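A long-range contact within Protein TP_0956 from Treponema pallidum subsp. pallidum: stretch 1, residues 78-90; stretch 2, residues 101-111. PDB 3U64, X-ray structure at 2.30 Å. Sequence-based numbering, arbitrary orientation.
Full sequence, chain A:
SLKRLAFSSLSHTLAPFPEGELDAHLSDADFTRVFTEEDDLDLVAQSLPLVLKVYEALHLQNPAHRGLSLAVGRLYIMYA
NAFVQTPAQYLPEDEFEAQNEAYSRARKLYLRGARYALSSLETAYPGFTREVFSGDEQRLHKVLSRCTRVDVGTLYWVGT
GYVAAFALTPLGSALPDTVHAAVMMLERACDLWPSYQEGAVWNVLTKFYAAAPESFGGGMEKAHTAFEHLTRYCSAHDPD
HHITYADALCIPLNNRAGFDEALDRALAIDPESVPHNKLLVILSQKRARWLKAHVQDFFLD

Stretch 1, residues 78-90: MYANAFVQTPAQY
Stretch 2 (101-111) EAYSRARKLYL

The two stretches belong to helices that both begin earlier in the chain; the second runs on past Leu-111. They pack nearly antiparallel, with an angle of 165° between their N-to-C directions, a signed crossing angle of -165° and a closest axial approach of 8.4 Å. Two alanine pairs mark the register: the CA atoms of Ala-80 and Ala-106 lie 5.1 Å apart, and those of Ala-88 and Ala-102 6.1 Å. Such small side chains let the backbones come close, and the contact buries 606 Å² in all. Stretch 2 is regular α-helix, its i to i+4 bonds running from Arg-105 N to Glu-101 O (3.0 Å) through Leu-111 N to Arg-107 O (3.1 Å). Stretch 1 is less regular, as it contains a π-type turn and a kink.

Met-78 faces away. Tyr-79 (chi1 t, chi2 81°) leaves its backbone sideways, but its ring end approaches stretch 2, where the ring edge meets Leu-109, with Tyr-79 CD2 4.1 Å from Leu-109 CD1. Ala-80 points straight toward the partner helix. Its CB lies 3.7 Å from Leu-109 CB and covers one face of the Tyr-110 ring, a CH-pi contact 3.9 Å from Ala-80 CB to the Tyr-110 ring centroid and 28° off the normal. The Tyr-110 side chain (chi1 m, chi2 -42°) also brings its OH to 3.1 Å from Asn-81 CA.

The wider turn spans residues 80-85: Gln-85 N donates to Ala-80 O (2.9 Å) and Thr-86 N to Asn-81 O (3.0 Å), while the bond from Val-84 N to Ala-80 O (3.3 Å) is weak. Phi/psi values of -118/0° at Phe-83 and -119/-62° at Val-84 mark the distortion.

Val-84 (chi1 t) is the central knob, seated among Ala-102, Arg-105, Ala-106 and Leu-109. Val-84 CG1 lies 3.4 Å from Ala-102 O and 3.7 Å from Ala-106 CB; Val-84 CG2 is 4.0 Å from Leu-109 CD1. The same CG2 sits over one face of the Arg-105 guanidinium, 3.9 Å from Arg-105 NH1. Arg-105 is extended (t, t, t, chi4 -141°), and its planar guanidinium offers the methyl a flat face.

Gln-85 (t, t, chi3 -31°) supplies the hydrogen bond between the stretches. Its backbone directs CB sideways, yet the extended chain carries the amide to Tyr-110, whose OH donates to Gln-85 OE1 at 2.9 Å, with the oxygen near the ring plane. The Tyr-110 ring that carries this hydroxyl is the one whose face Ala-80 CB covers.

Thr-86 (chi1 m) also donates from OG1 to Asn-81 O at 3.0 Å. Pro-87 has no amide hydrogen, so its N makes no bond to the preceding turn, and the helix kinks there. Beyond it Ala-88 turns toward stretch 2, with Ala-88 CB 3.6 Å from Ala-102 CB and 3.7 Å from Tyr-103 CE1. Tyr-103 (chi1 m, chi2 -20°) presents its edge to Gln-85 O, 3.8 Å from Tyr-103 CE1, and to Gln-89, whose CG lies 3.1 Å from Tyr-103 OH. Tyr-90 then points away.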

# COMPACT_ATOMS: atom_id res chain seq x y z
N MET A 78 -10.35 6.46 12.62
CA MET A 78 -8.98 6.31 13.13
C MET A 78 -7.97 6.48 12.02
O MET A 78 -6.95 7.16 12.18
CB MET A 78 -8.80 4.96 13.79
CG MET A 78 -9.85 4.70 14.86
SD MET A 78 -9.53 3.19 15.79
CE MET A 78 -8.23 3.78 16.88
N TYR A 79 -8.23 5.85 10.88
CA TYR A 79 -7.39 6.08 9.72
C TYR A 79 -7.37 7.57 9.36
O TYR A 79 -6.30 8.14 9.14
CB TYR A 79 -7.88 5.28 8.53
CG TYR A 79 -6.99 5.43 7.34
CD1 TYR A 79 -5.82 4.68 7.24
CD2 TYR A 79 -7.30 6.32 6.32
CE1 TYR A 79 -4.99 4.81 6.15
CE2 TYR A 79 -6.48 6.46 5.22
CZ TYR A 79 -5.31 5.70 5.14
OH TYR A 79 -4.47 5.83 4.05
N ALA A 80 -8.53 8.19 9.28
CA ALA A 80 -8.56 9.60 8.87
C ALA A 80 -7.66 10.43 9.76
O ALA A 80 -6.93 11.31 9.30
CB ALA A 80 -9.97 10.14 8.88
N ASN A 81 -7.70 10.16 11.06
CA ASN A 81 -6.90 10.94 11.98
C ASN A 81 -5.41 10.63 11.87
O ASN A 81 -4.59 11.50 11.60
CB ASN A 81 -7.34 10.71 13.42
CG ASN A 81 -6.38 11.35 14.42
OD1 ASN A 81 -5.69 12.31 14.09
ND2 ASN A 81 -6.34 10.82 15.62
N ALA A 82 -5.07 9.37 12.10
CA ALA A 82 -3.68 8.96 12.18
C ALA A 82 -2.94 9.06 10.85
O ALA A 82 -1.76 9.39 10.83
CB ALA A 82 -3.57 7.55 12.76
N PHE A 83 -3.61 8.78 9.73
CA PHE A 83 -2.87 8.66 8.47
C PHE A 83 -3.24 9.65 7.38
O PHE A 83 -2.66 9.64 6.30
CB PHE A 83 -2.88 7.20 7.98
CG PHE A 83 -2.27 6.26 8.98
CD1 PHE A 83 -0.90 6.28 9.21
CD2 PHE A 83 -3.07 5.38 9.71
CE1 PHE A 83 -0.33 5.43 10.15
CE2 PHE A 83 -2.50 4.53 10.67
CZ PHE A 83 -1.14 4.55 10.88
N VAL A 84 -4.20 10.53 7.67
CA VAL A 84 -4.50 11.60 6.73
C VAL A 84 -4.27 12.98 7.38
O VAL A 84 -3.40 13.74 6.93
CB VAL A 84 -5.93 11.52 6.20
CG1 VAL A 84 -6.20 12.65 5.22
CG2 VAL A 84 -6.16 10.16 5.54
N GLN A 85 -5.02 13.27 8.43
CA GLN A 85 -4.95 14.56 9.08
C GLN A 85 -3.60 14.82 9.71
O GLN A 85 -3.01 15.87 9.53
CB GLN A 85 -6.02 14.70 10.17
CG GLN A 85 -5.89 16.06 10.90
CD GLN A 85 -6.94 16.30 11.98
OE1 GLN A 85 -8.08 15.81 11.91
NE2 GLN A 85 -6.54 17.07 13.00
N THR A 86 -3.13 13.85 10.49
CA THR A 86 -1.92 14.04 11.27
C THR A 86 -0.69 14.33 10.38
O THR A 86 -0.02 15.34 10.60
CB THR A 86 -1.72 12.86 12.24
OG1 THR A 86 -2.61 13.02 13.35
CG2 THR A 86 -0.30 12.81 12.75
N PRO A 87 -0.42 13.49 9.37
CA PRO A 87 0.70 13.79 8.45
C PRO A 87 0.58 15.17 7.76
O PRO A 87 1.59 15.84 7.53
CB PRO A 87 0.60 12.69 7.39
CG PRO A 87 -0.14 11.57 8.07
CD PRO A 87 -1.12 12.24 8.99
N ALA A 88 -0.64 15.58 7.41
CA ALA A 88 -0.86 16.90 6.84
C ALA A 88 -0.37 17.97 7.81
O ALA A 88 0.17 19.00 7.39
CB ALA A 88 -2.34 17.10 6.55
N GLN A 89 -0.58 17.74 9.10
CA GLN A 89 -0.23 18.73 10.11
C GLN A 89 1.27 18.93 10.21
O GLN A 89 1.74 19.98 10.64
CB GLN A 89 -0.76 18.31 11.47
CG GLN A 89 -2.26 18.28 11.55
CD GLN A 89 -2.73 18.41 12.98
OE1 GLN A 89 -2.20 19.22 13.74
NE2 GLN A 89 -3.71 17.60 13.37
N TYR A 90 2.03 17.91 9.80
CA TYR A 90 3.48 18.00 9.91
C TYR A 90 4.11 18.55 8.63
O TYR A 90 5.32 18.58 8.49
CB TYR A 90 4.09 16.63 10.28
CG TYR A 90 3.57 16.03 11.58
CD1 TYR A 90 2.95 16.81 12.55
CD2 TYR A 90 3.69 14.67 11.83
CE1 TYR A 90 2.47 16.25 13.74
CE2 TYR A 90 3.22 14.10 13.00
CZ TYR A 90 2.60 14.89 13.96
OH TYR A 90 2.13 14.31 15.13
N GLU A 101 -5.90 20.34 1.02
CA GLU A 101 -6.49 19.21 0.32
C GLU A 101 -6.51 17.95 1.19
O GLU A 101 -7.45 17.18 1.13
CB GLU A 101 -5.72 18.94 -0.97
CG GLU A 101 -6.31 17.80 -1.77
CD GLU A 101 -5.66 17.64 -3.12
OE1 GLU A 101 -5.06 18.63 -3.61
OE2 GLU A 101 -5.74 16.53 -3.69
N ALA A 102 -5.46 17.74 1.97
CA ALA A 102 -5.44 16.60 2.89
C ALA A 102 -6.46 16.80 4.01
O ALA A 102 -7.13 15.85 4.42
CB ALA A 102 -4.06 16.39 3.46
N TYR A 103 -6.58 18.03 4.52
CA TYR A 103 -7.64 18.30 5.50
C TYR A 103 -9.04 18.02 4.94
O TYR A 103 -9.88 17.51 5.67
CB TYR A 103 -7.56 19.73 6.03
CG TYR A 103 -6.41 19.95 6.98
CD1 TYR A 103 -5.78 18.88 7.61
CD2 TYR A 103 -5.93 21.24 7.24
CE1 TYR A 103 -4.73 19.07 8.49
CE2 TYR A 103 -4.87 21.45 8.12
CZ TYR A 103 -4.27 20.36 8.74
OH TYR A 103 -3.22 20.55 9.60
N SER A 104 -9.30 18.37 3.68
CA SER A 104 -10.61 18.15 3.07
C SER A 104 -10.84 16.67 2.89
O SER A 104 -11.96 16.17 3.07
CB SER A 104 -10.73 18.86 1.72
OG SER A 104 -10.38 20.22 1.86
N ARG A 105 -9.77 15.96 2.55
CA ARG A 105 -9.81 14.51 2.46
C ARG A 105 -10.13 13.86 3.81
O ARG A 105 -10.97 12.96 3.89
CB ARG A 105 -8.48 13.98 1.90
CG ARG A 105 -8.49 12.49 1.55
CD ARG A 105 -7.12 11.97 1.07
NE ARG A 105 -7.12 10.50 1.10
CZ ARG A 105 -6.10 9.74 1.47
NH1 ARG A 105 -4.95 10.28 1.86
NH2 ARG A 105 -6.25 8.43 1.47
N ALA A 106 -9.47 14.29 4.88
CA ALA A 106 -9.74 13.76 6.22
C ALA A 106 -11.19 14.04 6.62
O ALA A 106 -11.88 13.18 7.16
CB ALA A 106 -8.82 14.38 7.24
N ARG A 107 -11.63 15.26 6.36
CA ARG A 107 -12.99 15.66 6.67
C ARG A 107 -14.02 14.70 6.04
O ARG A 107 -14.93 14.24 6.73
CB ARG A 107 -13.22 17.10 6.19
CG ARG A 107 -14.53 17.70 6.63
CD ARG A 107 -14.83 18.98 5.87
NE ARG A 107 -16.25 19.07 5.57
CZ ARG A 107 -16.83 18.52 4.50
NH1 ARG A 107 -16.09 17.85 3.61
NH2 ARG A 107 -18.14 18.65 4.31
N LYS A 108 -13.84 14.38 4.76
CA LYS A 108 -14.75 13.46 4.07
C LYS A 108 -14.70 12.05 4.65
O LYS A 108 -15.71 11.38 4.75
CB LYS A 108 -14.48 13.43 2.56
CG LYS A 108 -14.85 14.74 1.85
CD LYS A 108 -14.65 14.63 0.34
CE LYS A 108 -14.87 15.96 -0.36
NZ LYS A 108 -13.66 16.84 -0.27
N LEU A 109 -13.50 11.61 5.03
CA LEU A 109 -13.33 10.31 5.67
C LEU A 109 -13.96 10.26 7.07
O LEU A 109 -14.59 9.26 7.44
CB LEU A 109 -11.85 9.91 5.70
CG LEU A 109 -11.21 9.54 4.35
CD1 LEU A 109 -9.82 8.98 4.55
CD2 LEU A 109 -12.03 8.53 3.55
N TYR A 110 -13.81 11.32 7.86
CA TYR A 110 -14.49 11.38 9.15
C TYR A 110 -16.00 11.18 8.95
O TYR A 110 -16.65 10.40 9.66
CB TYR A 110 -14.24 12.71 9.85
CG TYR A 110 -12.86 12.82 10.46
CD1 TYR A 110 -12.29 11.75 11.15
CD2 TYR A 110 -12.11 14.00 10.34
CE1 TYR A 110 -11.02 11.85 11.72
CE2 TYR A 110 -10.84 14.10 10.91
CZ TYR A 110 -10.31 13.03 11.59
OH TYR A 110 -9.06 13.12 12.15
N LEU A 111 -16.54 11.87 7.96
CA LEU A 111 -17.97 11.87 7.76
C LEU A 111 -18.44 10.53 7.24
O LEU A 111 -19.52 10.07 7.61
CB LEU A 111 -18.38 12.98 6.80
CG LEU A 111 -18.27 14.42 7.31
CD1 LEU A 111 -18.47 15.37 6.14
CD2 LEU A 111 -19.29 14.70 8.38